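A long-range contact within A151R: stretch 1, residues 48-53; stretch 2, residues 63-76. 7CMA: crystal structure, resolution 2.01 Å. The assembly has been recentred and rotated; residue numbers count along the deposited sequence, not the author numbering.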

# COMPACT_ATOMS: atom_id res chain seq x y z
N ASN A 48 37.15 3.67 8.90
CA ASN A 48 36.81 2.57 7.96
C ASN A 48 35.77 1.64 8.60
O ASN A 48 35.46 0.60 7.99
CB ASN A 48 38.06 1.80 7.51
CG ASN A 48 39.06 1.61 8.63
OD1 ASN A 48 38.74 1.06 9.68
ND2 ASN A 48 40.29 2.04 8.40
N THR A 49 35.19 2.05 9.74
CA THR A 49 34.17 1.24 10.47
C THR A 49 33.06 2.14 11.01
O THR A 49 33.33 3.33 11.29
CB THR A 49 34.80 0.44 11.62
OG1 THR A 49 35.27 1.36 12.61
CG2 THR A 49 35.94 -0.45 11.17
N TYR A 50 31.91 1.54 11.31
CA TYR A 50 30.80 2.17 12.06
C TYR A 50 31.10 2.08 13.55
O TYR A 50 31.67 1.07 13.99
CB TYR A 50 29.47 1.50 11.71
CG TYR A 50 28.90 1.88 10.37
CD1 TYR A 50 28.18 3.04 10.21
CD2 TYR A 50 29.07 1.06 9.26
CE1 TYR A 50 27.64 3.39 8.98
CE2 TYR A 50 28.54 1.39 8.03
CZ TYR A 50 27.80 2.55 7.89
OH TYR A 50 27.24 2.87 6.69
N LYS A 51 30.84 3.17 14.28
CA LYS A 51 30.96 3.25 15.75
C LYS A 51 29.58 3.48 16.36
O LYS A 51 28.81 4.30 15.81
CB LYS A 51 31.93 4.38 16.15
CG LYS A 51 33.39 3.96 16.24
CD LYS A 51 34.12 4.02 14.92
CE LYS A 51 35.63 3.98 15.09
NZ LYS A 51 36.31 3.65 13.82
N TYR A 52 29.26 2.74 17.42
CA TYR A 52 27.97 2.80 18.15
C TYR A 52 28.19 3.51 19.49
O TYR A 52 28.80 2.90 20.39
CB TYR A 52 27.40 1.39 18.33
CG TYR A 52 26.11 1.33 19.13
CD1 TYR A 52 25.01 2.07 18.76
CD2 TYR A 52 25.98 0.45 20.19
CE1 TYR A 52 23.82 1.99 19.46
CE2 TYR A 52 24.79 0.35 20.90
CZ TYR A 52 23.71 1.13 20.54
OH TYR A 52 22.53 1.03 21.22
N PHE A 53 27.85 4.80 19.54
CA PHE A 53 27.88 5.66 20.76
C PHE A 53 26.54 5.55 21.49
O PHE A 53 25.50 5.83 20.88
CB PHE A 53 28.17 7.12 20.40
CG PHE A 53 29.33 7.33 19.46
CD1 PHE A 53 30.63 7.36 19.95
CD2 PHE A 53 29.12 7.57 18.11
CE1 PHE A 53 31.70 7.58 19.09
CE2 PHE A 53 30.20 7.76 17.25
CZ PHE A 53 31.48 7.75 17.74
N SER A 63 29.34 5.04 26.38
CA SER A 63 29.88 3.85 25.66
C SER A 63 30.34 4.26 24.25
O SER A 63 29.74 5.18 23.67
CB SER A 63 28.88 2.73 25.62
OG SER A 63 28.45 2.48 24.29
N LYS A 64 31.34 3.55 23.72
CA LYS A 64 31.80 3.66 22.31
C LYS A 64 32.24 2.28 21.83
O LYS A 64 33.20 1.74 22.41
CB LYS A 64 32.94 4.67 22.20
CG LYS A 64 33.50 4.87 20.79
CD LYS A 64 34.93 5.38 20.78
CE LYS A 64 35.23 6.27 19.59
NZ LYS A 64 36.39 5.78 18.81
N GLU A 65 31.53 1.71 20.85
CA GLU A 65 31.77 0.33 20.37
C GLU A 65 32.13 0.36 18.88
O GLU A 65 31.29 0.83 18.08
CB GLU A 65 30.55 -0.55 20.63
CG GLU A 65 30.80 -2.02 20.40
CD GLU A 65 29.56 -2.89 20.48
OE1 GLU A 65 29.47 -3.86 19.70
OE2 GLU A 65 28.67 -2.58 21.30
N ASP A 66 33.33 -0.11 18.53
CA ASP A 66 33.72 -0.35 17.12
C ASP A 66 32.96 -1.58 16.62
O ASP A 66 33.20 -2.68 17.16
CB ASP A 66 35.23 -0.52 16.98
CG ASP A 66 35.72 -0.24 15.57
OD1 ASP A 66 34.89 -0.24 14.65
OD2 ASP A 66 36.93 0.06 15.42
N LEU A 67 31.98 -1.37 15.74
CA LEU A 67 31.15 -2.44 15.13
C LEU A 67 32.00 -3.25 14.15
O LEU A 67 31.49 -4.24 13.60
CB LEU A 67 29.94 -1.81 14.43
CG LEU A 67 28.68 -1.65 15.28
CD1 LEU A 67 28.97 -1.87 16.76
CD2 LEU A 67 28.05 -0.28 15.06
N LYS A 68 33.24 -2.79 13.89
CA LYS A 68 34.26 -3.52 13.08
C LYS A 68 33.66 -3.91 11.73
O LYS A 68 33.49 -3.02 10.87
CB LYS A 68 34.77 -4.73 13.86
CG LYS A 68 35.46 -4.41 15.18
CD LYS A 68 35.19 -5.42 16.27
CE LYS A 68 34.05 -6.36 15.96
NZ LYS A 68 34.17 -7.64 16.69
N GLY A 69 33.43 -5.21 11.51
CA GLY A 69 33.08 -5.78 10.20
C GLY A 69 31.63 -5.50 9.83
O GLY A 69 31.28 -5.67 8.64
N ALA A 70 30.82 -5.07 10.80
CA ALA A 70 29.37 -4.83 10.65
C ALA A 70 29.11 -4.04 9.37
O ALA A 70 29.66 -2.93 9.24
CB ALA A 70 28.83 -4.12 11.87
N THR A 71 28.28 -4.59 8.49
CA THR A 71 27.87 -3.97 7.21
C THR A 71 26.72 -2.99 7.47
O THR A 71 25.93 -3.25 8.39
CB THR A 71 27.44 -5.05 6.21
OG1 THR A 71 26.29 -5.70 6.76
CG2 THR A 71 28.53 -6.06 5.95
N SER A 72 26.52 -2.04 6.55
CA SER A 72 25.37 -1.09 6.54
C SER A 72 24.04 -1.86 6.59
O SER A 72 23.12 -1.39 7.27
CB SER A 72 25.44 -0.18 5.35
OG SER A 72 26.67 0.51 5.32
N LYS A 73 23.93 -2.96 5.85
CA LYS A 73 22.68 -3.76 5.76
C LYS A 73 22.41 -4.42 7.12
O LYS A 73 21.24 -4.41 7.56
CB LYS A 73 22.76 -4.81 4.65
CG LYS A 73 21.43 -5.45 4.28
CD LYS A 73 20.33 -4.45 3.97
CE LYS A 73 19.66 -4.69 2.63
NZ LYS A 73 18.28 -4.17 2.61
N ASN A 74 23.45 -4.95 7.76
CA ASN A 74 23.31 -5.64 9.07
C ASN A 74 22.96 -4.60 10.14
O ASN A 74 22.18 -4.94 11.05
CB ASN A 74 24.55 -6.45 9.44
CG ASN A 74 24.50 -7.87 8.90
OD1 ASN A 74 23.43 -8.45 8.75
ND2 ASN A 74 25.66 -8.41 8.55
N ILE A 75 23.52 -3.39 10.04
CA ILE A 75 23.21 -2.29 11.01
C ILE A 75 21.76 -1.85 10.79
O ILE A 75 21.02 -1.76 11.79
CB ILE A 75 24.20 -1.12 10.87
CG1 ILE A 75 25.65 -1.60 10.91
CG2 ILE A 75 23.90 -0.06 11.92
CD1 ILE A 75 26.59 -0.67 11.64
N ALA A 76 21.35 -1.71 9.53
CA ALA A 76 19.95 -1.35 9.18
C ALA A 76 18.98 -2.31 9.86
O ALA A 76 17.94 -1.85 10.35
CB ALA A 76 19.78 -1.35 7.68

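Two antiparallel strands, one through residues 49-53 and the other running in through Ser63, lie side by side with axes 4.6 Å apart at closest approach, and the chain that follows the second strand folds back over Tyr50; together the two stretches bury 688 Å². Tyr50 has the largest share, 108 Å², and meets the second stretch with both its backbone and its side chain. Its carbonyl takes a hydrogen bond from the backbone just beyond Asp66, Leu67 N to Tyr50 O at 3.0 Å. The CA-to-CB bond points sideways, and with chi1 in the m well the ring reaches the start of the helix. Tyr50 CB packs 3.6 Å from Ile75 CD1 and 4.1 Å from Leu67 CD2, so the root of the side chain is held among aliphatic groups. At the far end of the ring, Tyr50 OH and Ser72 OG form a hydrogen bond of 2.8 Å, with Ser72 OG at the ring edge; both hydroxyls also have hydrogen-bond partners elsewhere in the structure. The helix is thus tied to the strand by an apolar contact and a polar one.

The type II' turn from Leu67 to Ala70, closed by Ala70 N to Leu67 O at 3.0 Å, leads the chain toward that helix. Thr71 caps the helix, its OG1 accepting from Asn74 N at 3.1 Å.

Tyr52, with 84 Å² covered, forms the hydrogen-bonded pair with Glu65: Tyr52 N to Glu65 O is 2.9 Å and nearly straight at 171°, and Glu65 N returns to Tyr52 O at 3.0 Å. Both side chains lie on the same face of the sheet, where Glu65 OE2 sits at the edge of the tyrosine ring, 4.2 Å from Tyr52 CD2. Tyr52 CB also rests 3.7 Å from Leu67 CD2, so this one leucine methyl touches the CB atoms of both tyrosines.

On the other face, Lys64 packs against Phe53, with Lys64 CG 3.7 Å from Phe53 CE1; its aliphatic chain, rather than its charge, makes this approach. Alongside, Lys51 pairs with Asp66 without direct backbone hydrogen bonds, and the salt bridge from Lys51 NZ to Asp66 OD2 is long at 4.0 Å. The shorter links run through Thr49, whose OG1 donates to Asp66 OD1 at 2.6 Å and accepts from Lys51 NZ at 2.8 Å. Asp66 OD1 also accepts from Lys68 N at 3.1 Å, so the same carboxylate oxygen binds the first strand and the backbone of the turn.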